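Local coordinates for putative N-acetylmuramoyl-L-alanine amidase,autolysin cwp6 (Peptoclostridium difficile, PDB 5J72), which probably cleaves the amide bond between N-acetylmuramoyl and L-alanine in peptidoglycan with a zinc-dependent domain, and carries CWB2 modules for cell-wall anchoring, at residues G474-E477 and K478-T481; D608-S611 and D612-L616; L482-A485 and L486-E490; K507-L511 and G512-A516. One frame throughout, in Å; residues are numbered along the deposited sequence.

Contact 1. Residues G474-E477 and K478-T481; sequences GAQE and KKYT. With ZN (zinc ion), chain I.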
loop_
_atom_site.group_PDB
_atom_site.type_symbol
_atom_site.label_atom_id
_atom_site.label_comp_id
_atom_site.label_asym_id
_atom_site.label_seq_id
_atom_site.Cartn_x
_atom_site.Cartn_y
_atom_site.Cartn_z
ATOM N N GLY A 474 23.158 -8.661 -16.382
ATOM C CA GLY A 474 23.990 -8.543 -15.187
ATOM C C GLY A 474 23.217 -9.201 -14.057
ATOM O O GLY A 474 22.041 -8.889 -13.800
ATOM N N ALA A 475 23.863 -10.112 -13.384
ATOM C CA ALA A 475 23.198 -10.836 -12.336
ATOM C C ALA A 475 24.113 -11.013 -11.173
ATOM O O ALA A 475 25.329 -11.296 -11.327
ATOM C CB ALA A 475 22.770 -12.229 -12.877
ATOM N N GLN A 476 23.529 -10.841 -9.976
ATOM C CA GLN A 476 24.244 -11.024 -8.730
ATOM C C GLN A 476 23.474 -12.026 -7.917
ATOM O O GLN A 476 22.269 -11.833 -7.703
ATOM C CB GLN A 476 24.311 -9.706 -7.957
ATOM C CG GLN A 476 25.342 -8.733 -8.559
ATOM C CD GLN A 476 25.405 -7.505 -7.701
ATOM O OE1 GLN A 476 24.505 -6.657 -7.742
ATOM N NE2 GLN A 476 26.434 -7.381 -6.874
ATOM N N GLU A 477 24.144 -13.076 -7.428
ATOM C CA GLU A 477 23.473 -14.089 -6.614
ATOM C C GLU A 477 22.666 -13.455 -5.427
ATOM O O GLU A 477 21.527 -13.891 -5.157
ATOM C CB GLU A 477 24.523 -15.066 -6.068
ATOM C CG GLU A 477 23.922 -16.188 -5.203
ATOM C CD GLU A 477 24.988 -17.159 -4.681
ATOM O OE1 GLU A 477 24.624 -18.108 -3.978
ATOM O OE2 GLU A 477 26.190 -16.961 -4.956
ATOM N N LYS A 478 23.245 -12.472 -4.705
ATOM C CA LYS A 478 22.558 -11.884 -3.538
ATOM C C LYS A 478 21.195 -11.261 -3.892
ATOM O O LYS A 478 20.286 -11.221 -3.043
ATOM C CB LYS A 478 23.460 -10.839 -2.830
ATOM C CG LYS A 478 23.599 -9.495 -3.592
ATOM C CD LYS A 478 24.184 -8.413 -2.614
ATOM C CE LYS A 478 24.725 -7.186 -3.324
ATOM N NZ LYS A 478 24.936 -6.077 -2.315
ATOM N N LYS A 479 21.012 -10.800 -5.110
ATOM C CA LYS A 479 19.694 -10.231 -5.395
ATOM C C LYS A 479 18.702 -11.329 -5.893
ATOM O O LYS A 479 17.497 -11.239 -5.652
ATOM C CB LYS A 479 19.786 -9.228 -6.505
ATOM C CG LYS A 479 20.742 -8.098 -6.146
ATOM C CD LYS A 479 20.970 -7.228 -7.328
ATOM C CE LYS A 479 21.752 -6.003 -6.912
ATOM N NZ LYS A 479 22.026 -5.154 -8.088
ATOM N N TYR A 480 19.227 -12.331 -6.610
ATOM C CA TYR A 480 18.330 -13.365 -7.092
ATOM C C TYR A 480 17.941 -14.199 -5.893
ATOM O O TYR A 480 16.799 -14.701 -5.864
ATOM C CB TYR A 480 19.059 -14.253 -8.107
ATOM C CG TYR A 480 18.846 -13.766 -9.511
ATOM C CD1 TYR A 480 17.960 -14.418 -10.366
ATOM C CD2 TYR A 480 19.546 -12.667 -10.001
ATOM C CE1 TYR A 480 17.776 -13.995 -11.668
ATOM C CE2 TYR A 480 19.369 -12.232 -11.314
ATOM C CZ TYR A 480 18.484 -12.903 -12.145
ATOM O OH TYR A 480 18.300 -12.517 -13.454
ATOM N N THR A 481 18.860 -14.354 -4.898
ATOM C CA THR A 481 18.410 -15.199 -3.776
ATOM C C THR A 481 17.370 -14.432 -3.011
ATOM O O THR A 481 16.404 -15.048 -2.520
ATOM C CB THR A 481 19.565 -15.605 -2.806
ATOM O OG1 THR A 481 20.141 -14.434 -2.232
ATOM C CG2 THR A 481 20.660 -16.378 -3.509
HETATM ZN ZN ZN I . 26.092 -19.037 -2.608
HETATM O O HOH W 1 19.392 -10.070 -13.880
HETATM O O HOH W 2 28.032 -18.627 -3.864
HETATM O O HOH W 3 27.474 -20.065 -1.312
HETATM O O HOH W 4 26.212 -20.724 -3.950
#
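The carbonyl oxygen of Gln476 receives two backbone donors from the first turn of helix 477-494. Tyr480 N lies in the carbonyl plane, 3.3 Å from Gln476 O, whereas Lys479 N stands above that plane at 3.1 Å from Gln476 O. Thr481 N then reaches Glu477 O at 2.7 Å and carries the helical pattern on. Gln476 occupies the N-cap position, but its side chain crosses that of Lys479 at a slant, and Gln476 OE1 takes a weak bond from Lys479 NZ. Lys478 runs beside the glutamine, pointing the same way; its ammonium group is held by Gly462 O and Asp506. On the strand side, Tyr480 CE2 packs on Ala475 CB at 3.7 Å. The phenol is tied back to the residue preceding the strand by a water in the ring plane, hydrogen-bonded to both Tyr480 OH and Gly474 O. Glu477 is fully extended: with CG anti to the backbone N (chi1 -179°), the carboxylate is carried clear of the helix, and Glu477 OE1 binds the zinc ion at 2.2 Å. Its other oxygen accepts from Ala467 N and from a zinc-bound water, which fixes the rotation of the carboxylate. Thr481 CG2 lies against Glu477 CG at 3.7 Å, while Thr481 OG1 bonds to Gly459 O. With His460 and His530 completing the protein ligands, this is the His-Glu-His zinc site of the Amidase_3 family, its glutamate placed at the start of a helix.

Contact 2. Residues D608-S611 and D612-L616; sequences DNKS and DMDKL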
loop_
_atom_site.group_PDB
_atom_site.type_symbol
_atom_site.label_atom_id
_atom_site.label_comp_id
_atom_site.label_asym_id
_atom_site.label_seq_id
_atom_site.Cartn_x
_atom_site.Cartn_y
_atom_site.Cartn_z
ATOM N N ASP A 608 25.503 -18.403 -14.035
ATOM C CA ASP A 608 26.407 -18.147 -15.179
ATOM C C ASP A 608 26.083 -19.137 -16.308
ATOM O O ASP A 608 26.885 -19.290 -17.224
ATOM C CB ASP A 608 27.904 -18.302 -14.770
ATOM C CG ASP A 608 28.214 -19.660 -14.121
ATOM O OD1 ASP A 608 29.412 -19.960 -13.897
ATOM O OD2 ASP A 608 27.246 -20.430 -13.832
ATOM N N ASN A 609 24.929 -19.833 -16.257
ATOM C CA ASN A 609 24.575 -20.727 -17.383
ATOM C C ASN A 609 23.380 -20.111 -18.144
ATOM O O ASN A 609 22.308 -19.932 -17.569
ATOM C CB ASN A 609 24.231 -22.141 -16.923
ATOM C CG ASN A 609 23.821 -22.994 -18.103
ATOM O OD1 ASN A 609 22.623 -23.057 -18.445
ATOM N ND2 ASN A 609 24.760 -23.648 -18.800
ATOM N N LYS A 610 23.559 -19.780 -19.431
ATOM C CA LYS A 610 22.495 -19.142 -20.215
ATOM C C LYS A 610 21.201 -19.948 -20.309
ATOM O O LYS A 610 20.116 -19.367 -20.234
ATOM C CB LYS A 610 22.988 -18.873 -21.637
ATOM C CG LYS A 610 22.449 -17.540 -22.141
ATOM C CD LYS A 610 22.132 -17.554 -23.626
ATOM C CE LYS A 610 21.423 -16.279 -23.962
ATOM N NZ LYS A 610 19.958 -16.488 -23.939
ATOM N N SER A 611 21.291 -21.254 -20.498
ATOM C CA SER A 611 20.062 -22.047 -20.591
ATOM C C SER A 611 19.212 -21.948 -19.251
ATOM O O SER A 611 17.999 -21.752 -19.309
ATOM C CB SER A 611 20.416 -23.494 -20.904
ATOM O OG SER A 611 19.248 -24.303 -20.909
ATOM N N ASP A 612 19.878 -22.061 -18.073
ATOM C CA ASP A 612 19.239 -21.953 -16.750
ATOM C C ASP A 612 18.666 -20.562 -16.564
ATOM O O ASP A 612 17.495 -20.420 -16.235
ATOM C CB ASP A 612 20.269 -22.224 -15.629
ATOM C CG ASP A 612 20.622 -23.676 -15.415
ATOM O OD1 ASP A 612 21.418 -23.967 -14.494
ATOM O OD2 ASP A 612 20.096 -24.531 -16.159
ATOM N N MET A 613 19.498 -19.509 -16.790
ATOM C CA MET A 613 19.080 -18.110 -16.596
ATOM C C MET A 613 17.988 -17.659 -17.551
ATOM O O MET A 613 17.211 -16.758 -17.217
ATOM C CB MET A 613 20.299 -17.183 -16.716
ATOM C CG MET A 613 21.243 -17.401 -15.576
ATOM S SD MET A 613 20.433 -16.777 -14.045
ATOM C CE MET A 613 20.136 -18.223 -13.271
ATOM N N ASP A 614 17.917 -18.277 -18.757
ATOM C CA ASP A 614 16.837 -17.935 -19.696
ATOM C C ASP A 614 15.439 -18.322 -19.049
ATOM O O ASP A 614 14.404 -17.727 -19.370
ATOM C CB ASP A 614 17.031 -18.719 -21.030
ATOM C CG ASP A 614 18.042 -18.071 -21.970
ATOM O OD1 ASP A 614 18.473 -16.918 -21.687
ATOM O OD2 ASP A 614 18.408 -18.710 -22.983
ATOM N N LYS A 615 15.429 -19.316 -18.150
ATOM C CA LYS A 615 14.185 -19.704 -17.494
ATOM C C LYS A 615 13.923 -18.816 -16.240
ATOM O O LYS A 615 12.893 -18.985 -15.567
ATOM C CB LYS A 615 14.230 -21.183 -17.080
ATOM C CG LYS A 615 14.265 -22.140 -18.276
ATOM C CD LYS A 615 14.806 -23.483 -17.862
ATOM C CE LYS A 615 15.004 -24.378 -19.058
ATOM N NZ LYS A 615 16.317 -24.100 -19.713
ATOM N N LEU A 616 14.845 -17.891 -15.934
ATOM C CA LEU A 616 14.697 -16.983 -14.774
ATOM C C LEU A 616 14.929 -15.503 -15.175
ATOM O O LEU A 616 15.364 -14.690 -14.353
ATOM C CB LEU A 616 15.727 -17.363 -13.702
ATOM C CG LEU A 616 15.590 -18.759 -13.180
ATOM C CD1 LEU A 616 16.899 -19.199 -12.509
ATOM C CD2 LEU A 616 14.428 -18.783 -12.225
HETATM O O HOH W 5 18.434 -25.121 -18.180
#
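Asn609 caps the short helix 610-614: its OD1 accepts from Asp612 N at 2.9 Å, with the donor in the amide's carbonyl plane and a fairly straight N-H...O angle of 162°. The cap depends on CG standing anti to the backbone N (chi1 178°), which turns OD1 back over the first turn, while ND2 is held by Gly536 O. Asn609 O takes the almost linear bond from Met613 N, and Met613 CG lies over this same oxygen at 3.4 Å. Lys610 follows with a chain bent at its second and fourth torsions, curling NZ round to Asp614. There it forms a salt bridge: Lys610 NZ is 2.7 Å from Asp614 OD1, on the syn lone pair of that oxygen, with a weak second bond to OD2. At the next residue, Ser611 O accepts from Lys615 NZ at 2.9 Å, the ammonium standing above the carbonyl plane. A water joins Lys615 NZ to Ser611 OG and Asp612 OD2. The other oxygen of Asp612, OD1, is gripped by the backbone amides of Gly540 and Phe606. Two backbone N-H donors, a donating water and the nearby helix start would probably favour the charged form of the buried Asp612 carboxylate.

Contact 3. Residues L482-A485 and L486-E490; sequences LNTA and LATTE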
loop_
_atom_site.group_PDB
_atom_site.type_symbol
_atom_site.label_atom_id
_atom_site.label_comp_id
_atom_site.label_asym_id
_atom_site.label_seq_id
_atom_site.Cartn_x
_atom_site.Cartn_y
_atom_site.Cartn_z
ATOM N N LEU A 482 17.557 -13.108 -2.835
ATOM C CA LEU A 482 16.520 -12.367 -2.091
ATOM C C LEU A 482 15.123 -12.399 -2.814
ATOM O O LEU A 482 14.101 -12.630 -2.172
ATOM C CB LEU A 482 16.933 -10.879 -1.852
ATOM C CG LEU A 482 15.838 -10.087 -1.119
ATOM C CD1 LEU A 482 15.586 -10.672 0.255
ATOM C CD2 LEU A 482 16.302 -8.632 -1.037
ATOM N N ASN A 483 15.092 -12.147 -4.130
ATOM C CA ASN A 483 13.799 -12.165 -4.863
ATOM C C ASN A 483 13.179 -13.603 -4.825
ATOM O O ASN A 483 11.983 -13.725 -4.679
ATOM C CB ASN A 483 14.015 -11.743 -6.281
ATOM C CG ASN A 483 14.407 -10.279 -6.325
ATOM O OD1 ASN A 483 13.936 -9.509 -5.460
ATOM N ND2 ASN A 483 15.348 -9.865 -7.203
ATOM N N THR A 484 14.024 -14.647 -4.931
ATOM C CA THR A 484 13.496 -16.013 -4.875
ATOM C C THR A 484 12.913 -16.270 -3.472
ATOM O O THR A 484 11.787 -16.760 -3.330
ATOM C CB THR A 484 14.651 -17.017 -5.128
ATOM O OG1 THR A 484 15.174 -16.769 -6.409
ATOM C CG2 THR A 484 14.130 -18.511 -5.046
ATOM N N ALA A 485 13.679 -15.886 -2.419
ATOM C CA ALA A 485 13.288 -16.139 -1.051
ATOM C C ALA A 485 12.037 -15.395 -0.662
ATOM O O ALA A 485 11.230 -15.933 0.138
ATOM C CB ALA A 485 14.445 -15.797 -0.051
ATOM N N LEU A 486 11.836 -14.212 -1.160
ATOM C CA LEU A 486 10.605 -13.457 -0.800
ATOM C C LEU A 486 9.399 -14.260 -1.360
ATOM O O LEU A 486 8.366 -14.350 -0.697
ATOM C CB LEU A 486 10.641 -12.020 -1.463
ATOM C CG LEU A 486 11.650 -11.105 -0.631
ATOM C CD1 LEU A 486 12.067 -9.851 -1.503
ATOM C CD2 LEU A 486 11.009 -10.642 0.724
ATOM N N ALA A 487 9.557 -14.786 -2.562
ATOM C CA ALA A 487 8.430 -15.537 -3.184
ATOM C C ALA A 487 8.168 -16.843 -2.419
ATOM O O ALA A 487 7.016 -17.247 -2.260
ATOM C CB ALA A 487 8.761 -15.800 -4.636
ATOM N N THR A 488 9.235 -17.534 -1.953
ATOM C CA THR A 488 9.035 -18.725 -1.139
ATOM C C THR A 488 8.306 -18.379 0.144
ATOM O O THR A 488 7.407 -19.099 0.611
ATOM C CB THR A 488 10.434 -19.319 -0.740
ATOM O OG1 THR A 488 11.122 -19.626 -1.940
ATOM C CG2 THR A 488 10.284 -20.587 0.192
ATOM N N THR A 489 8.736 -17.264 0.789
ATOM C CA THR A 489 8.091 -16.869 2.034
ATOM C C THR A 489 6.599 -16.573 1.789
ATOM O O THR A 489 5.726 -16.976 2.577
ATOM C CB THR A 489 8.827 -15.576 2.596
ATOM O OG1 THR A 489 10.163 -15.985 2.905
ATOM C CG2 THR A 489 8.206 -15.067 3.883
ATOM N N GLU A 490 6.341 -15.869 0.721
ATOM C CA GLU A 490 4.963 -15.461 0.398
ATOM C C GLU A 490 4.073 -16.759 0.219
ATOM O O GLU A 490 2.971 -16.825 0.730
ATOM C CB GLU A 490 4.970 -14.713 -0.930
ATOM C CG GLU A 490 3.636 -14.024 -1.106
ATOM C CD GLU A 490 3.605 -12.697 -0.285
ATOM O OE1 GLU A 490 4.333 -12.568 0.720
ATOM O OE2 GLU A 490 2.863 -11.803 -0.671
#
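Residues Leu482-Ala485 and Leu486-Glu490 are consecutive turns of helix 477-494, joined by i to i+4 backbone bonds. The bond from Leu486 N to Leu482 O is 2.9 Å and that from Thr488 N to Thr484 O 3.0 Å, whereas the one from Ala487 N to Asn483 O is weak at 3.4 Å. The helix belongs to the alpha/beta amidase domain, where Ala485, Thr488 and Thr489 face strand 453-458 of the mixed sheet; Leu486 and Thr489 also touch Met501 of strand 498-501. Along another side, Thr484 meets helix 619-637 through Val622, Met625 and Ile629. The two leucines pack across one turn. Leu482 CG is anti to its own backbone N (chi1 178°), leaning the side chain forward along the helix, while Leu486 CG takes the position anti to its carbonyl carbon (chi1 -76°). Leu486 CD1 consequently lies 3.8 Å from Leu482 CG and 4.0 Å from Leu482 CD1, the chains meeting at a slant. The threonine hydroxyls are buried and engaged: Thr484 OG1 bonds to Tyr480 O and to Tyr531 OH, and Thr488 OG1 to Gly626 O of the neighbouring helix. Thr489, like Thr484, turns its hydroxyl onto the preceding turn of its own helix. Ala485 O thereby accepts two bonds from one residue, Thr489 N at 2.9 Å and Thr489 OG1 at 3.0 Å, which arrive from opposite faces of the carbonyl plane.

Contact 4. Residues K507-L511 and G512-A516; sequences KTMAL and GERTA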
loop_
_atom_site.group_PDB
_atom_site.type_symbol
_atom_site.label_atom_id
_atom_site.label_comp_id
_atom_site.label_asym_id
_atom_site.label_seq_id
_atom_site.Cartn_x
_atom_site.Cartn_y
_atom_site.Cartn_z
ATOM N N LYS A 507 21.413 -6.792 2.951
ATOM C CA LYS A 507 22.242 -6.448 4.094
ATOM C C LYS A 507 23.305 -7.499 4.314
ATOM O O LYS A 507 23.144 -8.622 3.884
ATOM C CB LYS A 507 21.451 -6.278 5.367
ATOM C CG LYS A 507 20.834 -7.515 5.886
ATOM C CD LYS A 507 20.566 -7.335 7.372
ATOM C CE LYS A 507 20.505 -8.676 8.058
ATOM N NZ LYS A 507 20.241 -8.550 9.509
ATOM N N THR A 508 24.407 -7.112 4.957
ATOM C CA THR A 508 25.505 -8.035 5.266
ATOM C C THR A 508 25.080 -8.942 6.425
ATOM O O THR A 508 24.606 -8.455 7.451
ATOM C CB THR A 508 26.785 -7.189 5.613
ATOM O OG1 THR A 508 27.129 -6.461 4.421
ATOM C CG2 THR A 508 28.007 -8.110 5.998
ATOM N N MET A 509 25.238 -10.250 6.288
ATOM C CA MET A 509 24.839 -11.086 7.394
ATOM C C MET A 509 25.715 -12.365 7.388
ATOM O O MET A 509 25.739 -13.061 6.365
ATOM C CB MET A 509 23.348 -11.488 7.310
ATOM C CG MET A 509 22.912 -12.148 8.588
ATOM S SD MET A 509 21.093 -12.382 8.461
ATOM C CE MET A 509 20.686 -12.963 10.077
ATOM N N ALA A 510 26.386 -12.669 8.504
ATOM C CA ALA A 510 27.305 -13.819 8.538
ATOM C C ALA A 510 26.576 -15.164 8.691
ATOM O O ALA A 510 25.475 -15.228 9.238
ATOM C CB ALA A 510 28.254 -13.672 9.739
ATOM N N LEU A 511 27.258 -16.255 8.274
ATOM C CA LEU A 511 26.712 -17.587 8.384
ATOM C C LEU A 511 26.369 -17.885 9.838
ATOM O O LEU A 511 25.344 -18.498 10.142
ATOM C CB LEU A 511 27.789 -18.592 7.821
ATOM C CG LEU A 511 28.047 -18.403 6.298
ATOM C CD1 LEU A 511 29.184 -19.379 5.862
ATOM C CD2 LEU A 511 26.747 -18.772 5.374
ATOM N N GLY A 512 27.237 -17.443 10.761
ATOM C CA GLY A 512 27.032 -17.699 12.172
ATOM C C GLY A 512 25.827 -16.968 12.710
ATOM O O GLY A 512 25.180 -17.429 13.656
ATOM N N GLU A 513 25.498 -15.822 12.104
ATOM C CA GLU A 513 24.276 -15.118 12.576
ATOM C C GLU A 513 22.982 -15.863 12.041
ATOM O O GLU A 513 21.999 -16.054 12.767
ATOM C CB GLU A 513 24.268 -13.662 12.065
ATOM C CG GLU A 513 23.093 -12.963 12.738
ATOM C CD GLU A 513 23.040 -11.450 12.534
ATOM O OE1 GLU A 513 23.903 -10.877 11.800
ATOM O OE2 GLU A 513 22.092 -10.844 13.122
ATOM N N ARG A 514 23.025 -16.301 10.771
ATOM C CA ARG A 514 21.895 -17.032 10.173
ATOM C C ARG A 514 21.673 -18.271 10.946
ATOM O O ARG A 514 20.525 -18.644 11.218
ATOM C CB ARG A 514 22.216 -17.338 8.716
ATOM C CG ARG A 514 22.439 -16.049 7.915
ATOM C CD ARG A 514 23.211 -16.357 6.653
ATOM N NE ARG A 514 23.719 -15.155 6.005
ATOM C CZ ARG A 514 23.277 -14.680 4.845
ATOM N NH1 ARG A 514 22.264 -15.277 4.212
ATOM N NH2 ARG A 514 23.870 -13.636 4.284
ATOM N N THR A 515 22.773 -18.985 11.312
ATOM C CA THR A 515 22.592 -20.216 12.073
ATOM C C THR A 515 22.112 -19.952 13.483
ATOM O O THR A 515 21.245 -20.691 13.977
ATOM C CB THR A 515 23.911 -21.034 12.106
ATOM O OG1 THR A 515 24.426 -21.070 10.754
ATOM C CG2 THR A 515 23.642 -22.459 12.516
ATOM N N ALA A 516 22.634 -18.912 14.150
ATOM C CA ALA A 516 22.173 -18.614 15.527
ATOM C C ALA A 516 20.682 -18.356 15.500
ATOM O O ALA A 516 19.957 -18.810 16.382
ATOM C CB ALA A 516 22.869 -17.376 16.077
HETATM O O HOH W 6 23.258 -8.700 10.040
HETATM O O HOH W 7 25.976 -11.317 3.734
HETATM O O HOH W 8 26.102 -11.048 10.782
#
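With its CG anti to the carbonyl carbon (chi1 -60°), Arg514 directs an extended chain toward the start of helix 511-521, where it meets Met509 O; Met509 CG, anti to the backbone N (chi1 -170°), lays the methionine side chain against Glu513 and Arg514 CG. The arginine grips Met509 O side-on with two nitrogens. Arg514 NE and Arg514 NH2 are each 2.9 Å from Met509 O, which sits in the guanidinium plane; both come to one face of the carbonyl plane, NE well above it and NH2 less tilted. The remaining nitrogen, NH1, forms a salt bridge with Asp457 and bonds to Pro458 O, and NH2 also reaches the carbonyl of the zinc ligand His460. In the amidase fold, Arg514 thus ties the loop entering this helix to the end of strand 453-458 and the metal-binding loop beyond it. Met509 crosses Glu513 at about a right angle, its methyl carbon CE 3.6 Å from Glu513 CG, and Met509 SD lies 3.9 Å from Arg514 CG. Glu513 OE1 takes a bond from a water that also donates to Thr508 O and accepts from Lys507 NZ. At the N-cap residue, Ala510 O accepts Arg514 N at 3.1 Å and, weakly, Glu513 N. One residue on, Leu511 O receives both Thr515 N at 2.9 Å and Thr515 OG1 at 2.8 Å, the hydroxyl standing above the carbonyl plane.

How the contacts relate
All four contacts fall within the amidase domain, in the chain order 1, 3, 4, 2. Contacts 1 and 3 adjoin on helix 477-494, their centres about 13 Å apart, so the helix that supplies a zinc ligand at its start packs on the sheet further along. Contact 4 opens helix 511-521, with its centre about 18 Å from those of contacts 1 and 3. Contact 2, beyond strand 599-606, has its centre about 13 Å from that of contact 1 and touches it through Tyr480 CE1 and Leu616 O, but its centre is about 28 Å from that of contact 4. Contact 1 supplies the zinc ligand Glu477, the Leu511 side chain of contact 4 is about 8 Å from the zinc ion, and contact 3 continues away from it.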